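Local coordinates for nitrite oxidoreductase subunit A (Kuenenia stuttgartiensis, PDB 7B04), which belongs to the molybdopterin oxidoreductase family, is similar to the subunit NarG, and carries a molybdenum atom, MD1 ligands and an iron/sulfur cluster, at residues T628-F636 and R869-E877; Y856-P866 and T886-T897. All coordinates share one frame; numbering follows the deposited sequence.

In the fold
Interaction 1 is the more superficial of the two: it sets the tip of the hairpin of strands 625-627 and 633-635 against the loop 869-877, and only four of its 11 touching residues are buried. Interaction 2 is a buried contact, with 14 of 21, and pairs strands 860-862 and 890-892. The loop 869-877 belongs to the connection between these strands, so the two contacts interlock along the chain, their centres 15 Å apart. A salt bridge from E877 to K892 joins them directly. Interaction 1 combines an aromatic stack with long lysine-aspartate salt bridges and a tyrosine-carboxylate bond whose modelled length is doubtful; interaction 2 relies mainly on main-chain hydrogen bonds and aliphatic packing.

Interaction 1: T628-F636 and R869-E877; sequences TPKYGRKVF and RPDDYGIPE
The F636 ring turns its edge to one face of the Y873 ring in a T-shaped stack, as the centroid separation of 4.8 Å and the interplanar angle of 78° show. CZ of F636 lies over that face, displaced toward its rim. The opposite face is covered within its own loop by D871, whose CG stands 4.2 Å above the ring centre. That carboxylate reaches across the contact as well: OD2 accepts from Y631 OH at the edge of the Y631 ring, the ring and carboxylate planes being 59° apart, although the modelled length of this bond is doubtful. Y631, K630 and P629 come from the turn of a beta-hairpin whose strands are 625-627 and 633-635, and the turn meets a loop shaped by two successive Asx turns. In the first, D871 OD1 accepts from Y873 N; in the second, D872 OD1 accepts from G874 N. K630 leaves its backbone with CG opposite N (chi1 -162°) and bends at chi3, which brings NZ 3.7 Å from D871 OD1 and 3.8 Å from D872 OD1, both long salt bridges. The K634 and Y873 side chains run at about a right angle to each other, K634 CE lying 3.8 Å from Y873 CE1.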
loop_
_atom_site.group_PDB
_atom_site.type_symbol
_atom_site.label_atom_id
_atom_site.label_comp_id
_atom_site.label_asym_id
_atom_site.label_seq_id
_atom_site.Cartn_x
_atom_site.Cartn_y
_atom_site.Cartn_z
ATOM N N THR B 628 37.991 18.630 18.004
ATOM C CA THR B 628 37.776 18.636 19.434
ATOM C C THR B 628 38.632 19.696 20.106
ATOM O O THR B 628 39.768 19.943 19.685
ATOM C CB THR B 628 38.119 17.279 20.038
ATOM O OG1 THR B 628 38.251 16.306 18.996
ATOM C CG2 THR B 628 37.063 16.891 20.939
ATOM N N PRO B 629 38.098 20.394 21.109
ATOM C CA PRO B 629 38.987 21.289 21.859
ATOM C C PRO B 629 39.950 20.559 22.779
ATOM O O PRO B 629 41.072 21.036 22.977
ATOM C CB PRO B 629 38.014 22.162 22.653
ATOM C CG PRO B 629 36.815 21.309 22.840
ATOM C CD PRO B 629 36.693 20.483 21.584
ATOM N N LYS B 630 39.606 19.353 23.248
ATOM C CA LYS B 630 40.484 18.662 24.196
ATOM C C LYS B 630 41.648 17.961 23.500
ATOM O O LYS B 630 42.790 18.025 23.972
ATOM C CB LYS B 630 39.692 17.660 25.041
ATOM C CG LYS B 630 40.422 17.222 26.317
ATOM C CD LYS B 630 39.678 16.089 27.028
ATOM C CE LYS B 630 38.749 16.585 28.122
ATOM N NZ LYS B 630 38.351 15.477 29.045
ATOM N N TYR B 631 41.380 17.266 22.401
ATOM C CA TYR B 631 42.418 16.542 21.678
ATOM C C TYR B 631 42.410 16.929 20.210
ATOM O O TYR B 631 42.464 16.079 19.318
ATOM C CB TYR B 631 42.263 15.031 21.751
ATOM C CG TYR B 631 41.757 14.450 23.049
ATOM C CD1 TYR B 631 42.635 13.866 23.952
ATOM C CD2 TYR B 631 40.401 14.426 23.344
ATOM C CE1 TYR B 631 42.182 13.307 25.123
ATOM C CE2 TYR B 631 39.940 13.870 24.509
ATOM C CZ TYR B 631 40.833 13.311 25.400
ATOM O OH TYR B 631 40.361 12.758 26.567
ATOM N N GLY B 632 42.389 18.235 19.948
ATOM C CA GLY B 632 42.337 18.783 18.601
ATOM C C GLY B 632 41.491 18.029 17.592
ATOM O O GLY B 632 40.409 17.535 17.918
ATOM N N ARG B 633 41.981 17.923 16.360
ATOM C CA ARG B 633 41.272 17.200 15.309
ATOM C C ARG B 633 41.359 15.700 15.558
ATOM O O ARG B 633 42.434 15.104 15.443
ATOM C CB ARG B 633 41.850 17.564 13.945
ATOM C CG ARG B 633 41.236 16.815 12.773
ATOM C CD ARG B 633 42.168 15.725 12.263
ATOM N NE ARG B 633 41.628 15.035 11.095
ATOM C CZ ARG B 633 41.751 15.473 9.846
ATOM N NH1 ARG B 633 42.397 16.604 9.597
ATOM N NH2 ARG B 633 41.228 14.779 8.844
ATOM N N LYS B 634 40.230 15.089 15.909
ATOM C CA LYS B 634 40.142 13.655 16.140
ATOM C C LYS B 634 39.200 13.035 15.118
ATOM O O LYS B 634 38.143 13.599 14.815
ATOM C CB LYS B 634 39.651 13.348 17.559
ATOM C CG LYS B 634 39.518 11.862 17.864
ATOM C CD LYS B 634 39.154 11.624 19.320
ATOM C CE LYS B 634 38.838 10.158 19.577
ATOM N NZ LYS B 634 40.026 9.282 19.377
ATOM N N VAL B 635 39.581 11.880 14.583
ATOM C CA VAL B 635 38.740 11.145 13.644
ATOM C C VAL B 635 38.112 9.979 14.402
ATOM O O VAL B 635 38.811 9.185 15.044
ATOM C CB VAL B 635 39.522 10.700 12.390
ATOM C CG1 VAL B 635 40.328 11.865 11.834
ATOM C CG2 VAL B 635 40.439 9.498 12.641
ATOM N N PHE B 636 36.784 9.926 14.398
ATOM C CA PHE B 636 36.051 8.874 15.088
ATOM C C PHE B 636 35.698 7.721 14.167
ATOM O O PHE B 636 35.173 6.707 14.635
ATOM C CB PHE B 636 34.776 9.444 15.712
ATOM C CG PHE B 636 35.025 10.312 16.911
ATOM C CD1 PHE B 636 35.141 9.756 18.174
ATOM C CD2 PHE B 636 35.154 11.682 16.775
ATOM C CE1 PHE B 636 35.371 10.553 19.273
ATOM C CE2 PHE B 636 35.388 12.476 17.875
ATOM C CZ PHE B 636 35.496 11.915 19.123
ATOM N N ARG B 869 32.066 5.753 32.596
ATOM C CA ARG B 869 33.095 6.790 32.661
ATOM C C ARG B 869 33.404 7.267 31.250
ATOM O O ARG B 869 34.454 6.943 30.682
ATOM C CB ARG B 869 34.357 6.277 33.354
ATOM C CG ARG B 869 34.108 5.153 34.337
ATOM C CD ARG B 869 35.091 5.197 35.489
ATOM N NE ARG B 869 34.863 4.107 36.431
ATOM C CZ ARG B 869 35.767 3.183 36.734
ATOM N NH1 ARG B 869 36.965 3.216 36.166
ATOM N NH2 ARG B 869 35.473 2.224 37.602
ATOM N N PRO B 870 32.508 8.043 30.655
ATOM C CA PRO B 870 32.704 8.471 29.273
ATOM C C PRO B 870 33.660 9.647 29.191
ATOM O O PRO B 870 34.067 10.246 30.189
ATOM C CB PRO B 870 31.301 8.887 28.832
ATOM C CG PRO B 870 30.671 9.382 30.078
ATOM C CD PRO B 870 31.225 8.526 31.198
ATOM N N ASP B 871 34.053 9.988 27.967
ATOM C CA ASP B 871 34.915 11.179 27.773
ATOM C C ASP B 871 34.032 12.185 27.054
ATOM O O ASP B 871 33.446 11.800 26.085
ATOM C CB ASP B 871 36.212 10.861 27.027
ATOM C CG ASP B 871 37.023 12.081 26.630
ATOM O OD1 ASP B 871 36.510 13.167 26.749
ATOM O OD2 ASP B 871 38.158 11.923 26.197
ATOM N N ASP B 872 33.939 13.409 27.556
ATOM C CA ASP B 872 33.042 14.418 26.950
ATOM C C ASP B 872 33.704 15.091 25.754
ATOM O O ASP B 872 33.007 15.779 25.043
ATOM C CB ASP B 872 32.595 15.422 28.006
ATOM C CG ASP B 872 33.657 16.440 28.340
ATOM O OD1 ASP B 872 34.781 16.238 27.944
ATOM O OD2 ASP B 872 33.341 17.422 28.991
ATOM N N TYR B 873 35.020 14.925 25.618
ATOM C CA TYR B 873 35.912 15.521 24.586
ATOM C C TYR B 873 35.995 17.033 24.757
ATOM O O TYR B 873 36.267 17.713 23.799
ATOM C CB TYR B 873 35.521 15.126 23.166
ATOM C CG TYR B 873 35.477 13.646 22.926
ATOM C CD1 TYR B 873 36.577 12.977 22.439
ATOM C CD2 TYR B 873 34.347 12.911 23.202
ATOM C CE1 TYR B 873 36.553 11.616 22.225
ATOM C CE2 TYR B 873 34.308 11.549 23.001
ATOM C CZ TYR B 873 35.414 10.902 22.506
ATOM O OH TYR B 873 35.394 9.565 22.291
ATOM N N GLY B 874 35.797 17.527 25.971
ATOM C CA GLY B 874 35.853 18.969 26.231
ATOM C C GLY B 874 34.892 19.712 25.341
ATOM O O GLY B 874 35.272 20.757 24.829
ATOM N N ILE B 875 33.685 19.191 25.164
ATOM C CA ILE B 875 32.751 19.890 24.286
ATOM C C ILE B 875 31.669 20.517 25.159
ATOM O O ILE B 875 31.034 19.798 25.946
ATOM C CB ILE B 875 32.146 18.944 23.239
ATOM C CG1 ILE B 875 33.214 18.541 22.220
ATOM C CG2 ILE B 875 30.958 19.591 22.550
ATOM C CD1 ILE B 875 32.788 17.431 21.299
ATOM N N PRO B 876 31.437 21.822 25.067
ATOM C CA PRO B 876 30.473 22.464 25.963
ATOM C C PRO B 876 29.047 22.044 25.655
ATOM O O PRO B 876 28.725 21.555 24.570
ATOM C CB PRO B 876 30.678 23.957 25.688
ATOM C CG PRO B 876 31.153 24.003 24.275
ATOM C CD PRO B 876 32.000 22.769 24.089
ATOM N N GLU B 877 28.182 22.241 26.650
ATOM C CA GLU B 877 26.780 21.892 26.488
ATOM C C GLU B 877 26.048 22.889 25.599
ATOM O O GLU B 877 24.896 22.636 25.229
ATOM C CB GLU B 877 26.108 21.783 27.859
ATOM C CG GLU B 877 26.690 20.670 28.728
ATOM C CD GLU B 877 25.997 20.530 30.072
ATOM O OE1 GLU B 877 25.098 21.343 30.372
ATOM O OE2 GLU B 877 26.352 19.602 30.831
#

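Interaction 2: Y856-P866 and T886-T897; sequences YLPNAIVSTNP and TVRNIKKSWEET
K891 reaches along the segment 856-866 to a main-chain oxygen several residues beyond its own strand partner, I861. Its CB leaves the sheet on the same face as the I861 side chain. CG, extended away from the backbone N (chi1 -178°), passes the carbonyl oxygen of S863, and CD lies 3.7 Å from both S863 O and N865 O. The bend at chi3 (71°) keeps CE at 3.7 Å from N865 O, the same as CD, and the last bond then brings NZ to 2.7 Å from that oxygen, to which it donates from above the carbonyl plane. I868 O is a second acceptor for this ammonium group, so two main-chain oxygens of the same loop hold it.

Beneath this lysine the backbones pair in parallel. I861 N donates to I890 O at 2.9 Å, and I861 O accepts from K892 N; S863 N then donates to K892 O. Parallel bridges accordingly match I861 with K891 and V862 with K892. On the other face V862 works with both branches: CG1 packs 3.5 Å from W894 CB, the two side chains lying alongside and pointing the same way, while CG2 meets T897 CG2 at 3.8 Å. W894 also turns the edge of its indole toward the face of Y856, with the planes at 76°. S893 caps this short helix 894-897, its OG accepting from E896 N at 3.2 Å. Strand 847-848 pairs antiparallel with 860-862 along its other edge. Helix 882-887 lies in the connection between the two parallel strands, and strand, helix and neighbouring parallel strand together make a beta-alpha-beta unit.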
loop_
_atom_site.group_PDB
_atom_site.type_symbol
_atom_site.label_atom_id
_atom_site.label_comp_id
_atom_site.label_asym_id
_atom_site.label_seq_id
_atom_site.Cartn_x
_atom_site.Cartn_y
_atom_site.Cartn_z
ATOM N N TYR B 856 15.477 17.849 25.604
ATOM C CA TYR B 856 16.537 18.089 26.572
ATOM C C TYR B 856 17.900 18.131 25.875
ATOM O O TYR B 856 17.989 18.179 24.642
ATOM C CB TYR B 856 16.459 17.054 27.694
ATOM C CG TYR B 856 15.058 16.925 28.251
ATOM C CD1 TYR B 856 14.219 15.900 27.839
ATOM C CD2 TYR B 856 14.560 17.853 29.162
ATOM C CE1 TYR B 856 12.935 15.785 28.334
ATOM C CE2 TYR B 856 13.273 17.747 29.661
ATOM C CZ TYR B 856 12.465 16.708 29.240
ATOM O OH TYR B 856 11.182 16.581 29.722
ATOM N N LEU B 857 18.964 18.135 26.679
ATOM C CA LEU B 857 20.321 18.228 26.162
ATOM C C LEU B 857 20.587 17.135 25.128
ATOM O O LEU B 857 20.353 15.950 25.408
ATOM C CB LEU B 857 21.335 18.101 27.300
ATOM C CG LEU B 857 22.795 18.373 26.928
ATOM C CD1 LEU B 857 23.015 19.859 26.702
ATOM C CD2 LEU B 857 23.750 17.830 27.985
ATOM N N PRO B 858 21.063 17.489 23.936
ATOM C CA PRO B 858 21.317 16.478 22.903
ATOM C C PRO B 858 22.388 15.487 23.332
ATOM O O PRO B 858 23.441 15.869 23.850
ATOM C CB PRO B 858 21.771 17.313 21.701
ATOM C CG PRO B 858 21.198 18.669 21.942
ATOM C CD PRO B 858 21.252 18.857 23.426
ATOM N N ASN B 859 22.103 14.202 23.119
ATOM C CA ASN B 859 23.077 13.127 23.302
ATOM C C ASN B 859 23.561 13.028 24.747
ATOM O O ASN B 859 24.712 12.664 25.002
ATOM C CB ASN B 859 24.262 13.285 22.346
ATOM C CG ASN B 859 24.918 11.963 22.019
ATOM O OD1 ASN B 859 24.514 10.919 22.525
ATOM N ND2 ASN B 859 25.935 11.999 21.167
ATOM N N ALA B 860 22.692 13.343 25.702
ATOM C CA ALA B 860 23.061 13.250 27.107
ATOM C C ALA B 860 22.888 11.822 27.605
ATOM O O ALA B 860 21.949 11.121 27.217
ATOM C CB ALA B 860 22.217 14.208 27.946
ATOM N N ILE B 861 23.798 11.394 28.476
ATOM C CA ILE B 861 23.747 10.060 29.065
ATOM C C ILE B 861 23.019 10.166 30.398
ATOM O O ILE B 861 23.529 10.766 31.348
ATOM C CB ILE B 861 25.149 9.466 29.244
ATOM C CG1 ILE B 861 25.889 9.432 27.907
ATOM C CG2 ILE B 861 25.059 8.071 29.848
ATOM C CD1 ILE B 861 27.356 9.090 28.027
ATOM N N VAL B 862 21.829 9.577 30.472
ATOM C CA VAL B 862 20.997 9.647 31.667
ATOM C C VAL B 862 21.383 8.466 32.552
ATOM O O VAL B 862 20.889 7.351 32.374
ATOM C CB VAL B 862 19.507 9.649 31.323
ATOM C CG1 VAL B 862 18.667 9.513 32.582
ATOM C CG2 VAL B 862 19.141 10.924 30.577
ATOM N N SER B 863 22.272 8.717 33.512
ATOM C CA SER B 863 22.694 7.709 34.477
ATOM C C SER B 863 23.550 8.376 35.543
ATOM O O SER B 863 24.131 9.442 35.322
ATOM C CB SER B 863 23.474 6.569 33.809
ATOM O OG SER B 863 23.875 5.600 34.763
ATOM N N THR B 864 23.603 7.737 36.714
ATOM C CA THR B 864 24.528 8.111 37.778
ATOM C C THR B 864 25.507 6.989 38.090
ATOM O O THR B 864 26.245 7.080 39.079
ATOM C CB THR B 864 23.776 8.503 39.054
ATOM O OG1 THR B 864 23.011 7.388 39.526
ATOM C CG2 THR B 864 22.852 9.670 38.791
ATOM N N ASN B 865 25.515 5.934 37.287
ATOM C CA ASN B 865 26.389 4.792 37.505
ATOM C C ASN B 865 27.845 5.243 37.537
ATOM O O ASN B 865 28.329 5.816 36.550
ATOM C CB ASN B 865 26.176 3.761 36.397
ATOM C CG ASN B 865 26.838 2.429 36.694
ATOM O OD1 ASN B 865 27.471 2.252 37.734
ATOM N ND2 ASN B 865 26.693 1.481 35.775
ATOM N N PRO B 866 28.572 5.015 38.636
ATOM C CA PRO B 866 30.003 5.356 38.651
ATOM C C PRO B 866 30.837 4.466 37.749
ATOM O O PRO B 866 32.033 4.733 37.575
ATOM C CB PRO B 866 30.392 5.174 40.123
ATOM C CG PRO B 866 29.410 4.177 40.644
ATOM C CD PRO B 866 28.121 4.454 39.921
ATOM N N THR B 886 27.297 15.069 18.092
ATOM C CA THR B 886 27.416 13.645 17.807
ATOM C C THR B 886 28.297 12.930 18.825
ATOM O O THR B 886 28.046 11.764 19.152
ATOM C CB THR B 886 27.972 13.451 16.395
ATOM O OG1 THR B 886 27.113 14.096 15.446
ATOM C CG2 THR B 886 28.072 11.980 16.058
ATOM N N VAL B 887 29.318 13.608 19.348
ATOM C CA VAL B 887 30.335 12.966 20.168
ATOM C C VAL B 887 30.351 13.487 21.602
ATOM O O VAL B 887 31.229 13.111 22.378
ATOM C CB VAL B 887 31.730 13.095 19.526
ATOM C CG1 VAL B 887 31.785 12.322 18.218
ATOM C CG2 VAL B 887 32.073 14.555 19.294
ATOM N N ARG B 888 29.401 14.341 21.979
ATOM C CA ARG B 888 29.350 14.832 23.357
ATOM C C ARG B 888 28.799 13.728 24.252
ATOM O O ARG B 888 27.586 13.523 24.335
ATOM C CB ARG B 888 28.504 16.097 23.465
ATOM C CG ARG B 888 28.676 16.793 24.809
ATOM C CD ARG B 888 27.541 17.744 25.156
ATOM N NE ARG B 888 27.385 18.838 24.205
ATOM C CZ ARG B 888 26.250 19.117 23.572
ATOM N NH1 ARG B 888 25.168 18.381 23.790
ATOM N NH2 ARG B 888 26.194 20.135 22.727
ATOM N N ASN B 889 29.699 13.010 24.929
ATOM C CA ASN B 889 29.325 11.919 25.828
ATOM C C ASN B 889 29.422 12.416 27.269
ATOM O O ASN B 889 30.419 12.217 27.961
ATOM C CB ASN B 889 30.216 10.704 25.586
ATOM C CG ASN B 889 30.059 10.134 24.192
ATOM O OD1 ASN B 889 28.945 9.985 23.692
ATOM N ND2 ASN B 889 31.179 9.816 23.552
ATOM N N ILE B 890 28.359 13.075 27.721
ATOM C CA ILE B 890 28.292 13.642 29.064
ATOM C C ILE B 890 27.294 12.841 29.888
ATOM O O ILE B 890 26.123 12.709 29.507
ATOM C CB ILE B 890 27.917 15.131 29.037
ATOM C CG1 ILE B 890 29.111 15.964 28.567
ATOM C CG2 ILE B 890 27.456 15.590 30.410
ATOM C CD1 ILE B 890 28.831 17.443 28.491
ATOM N N LYS B 891 27.757 12.307 31.015
ATOM C CA LYS B 891 26.877 11.617 31.945
ATOM C C LYS B 891 26.147 12.634 32.816
ATOM O O LYS B 891 26.734 13.623 33.264
ATOM C CB LYS B 891 27.678 10.647 32.816
ATOM C CG LYS B 891 26.850 9.836 33.794
ATOM C CD LYS B 891 27.676 8.732 34.437
ATOM C CE LYS B 891 28.700 9.298 35.412
ATOM N NZ LYS B 891 29.463 8.224 36.108
ATOM N N LYS B 892 24.859 12.387 33.048
ATOM C CA LYS B 892 24.019 13.314 33.792
ATOM C C LYS B 892 22.837 12.547 34.364
ATOM O O LYS B 892 22.319 11.634 33.719
ATOM C CB LYS B 892 23.543 14.466 32.898
ATOM C CG LYS B 892 22.984 15.658 33.656
ATOM C CD LYS B 892 22.624 16.792 32.706
ATOM C CE LYS B 892 23.866 17.450 32.125
ATOM N NZ LYS B 892 24.612 18.239 33.144
ATOM N N SER B 893 22.414 12.919 35.568
ATOM C CA SER B 893 21.288 12.235 36.189
ATOM C C SER B 893 19.980 12.641 35.521
ATOM O O SER B 893 19.883 13.683 34.869
ATOM C CB SER B 893 21.222 12.549 37.685
ATOM O OG SER B 893 20.757 13.869 37.909
ATOM N N TRP B 894 18.961 11.793 35.693
ATOM C CA TRP B 894 17.676 12.070 35.052
ATOM C C TRP B 894 17.047 13.339 35.607
ATOM O O TRP B 894 16.433 14.113 34.865
ATOM C CB TRP B 894 16.716 10.893 35.196
ATOM C CG TRP B 894 15.316 11.269 34.779
ATOM C CD1 TRP B 894 14.193 11.216 35.551
ATOM C CD2 TRP B 894 14.895 11.768 33.494
ATOM N NE1 TRP B 894 13.104 11.640 34.832
ATOM C CE2 TRP B 894 13.506 11.983 33.567
ATOM C CE3 TRP B 894 15.555 12.046 32.292
ATOM C CZ2 TRP B 894 12.762 12.462 32.487
ATOM C CZ3 TRP B 894 14.812 12.527 31.220
ATOM C CH2 TRP B 894 13.432 12.730 31.327
ATOM N N GLU B 895 17.198 13.574 36.909
ATOM C CA GLU B 895 16.613 14.765 37.522
ATOM C C GLU B 895 17.291 16.024 37.003
ATOM O O GLU B 895 16.634 17.044 36.768
ATOM C CB GLU B 895 16.739 14.663 39.044
ATOM C CG GLU B 895 16.317 15.896 39.839
ATOM C CD GLU B 895 14.944 16.404 39.460
ATOM O OE1 GLU B 895 13.975 15.624 39.570
ATOM O OE2 GLU B 895 14.832 17.584 39.063
ATOM N N GLU B 896 18.605 15.958 36.785
ATOM C CA GLU B 896 19.335 17.095 36.222
ATOM C C GLU B 896 19.030 17.272 34.738
ATOM O O GLU B 896 19.022 18.400 34.233
ATOM C CB GLU B 896 20.836 16.929 36.449
ATOM N N THR B 897 18.802 16.170 34.014
ATOM C CA THR B 897 18.537 16.274 32.580
ATOM C C THR B 897 17.205 16.960 32.296
ATOM O O THR B 897 17.075 17.651 31.279
ATOM C CB THR B 897 18.567 14.904 31.914
ATOM O OG1 THR B 897 17.960 13.943 32.777
ATOM C CG2 THR B 897 20.002 14.479 31.625
#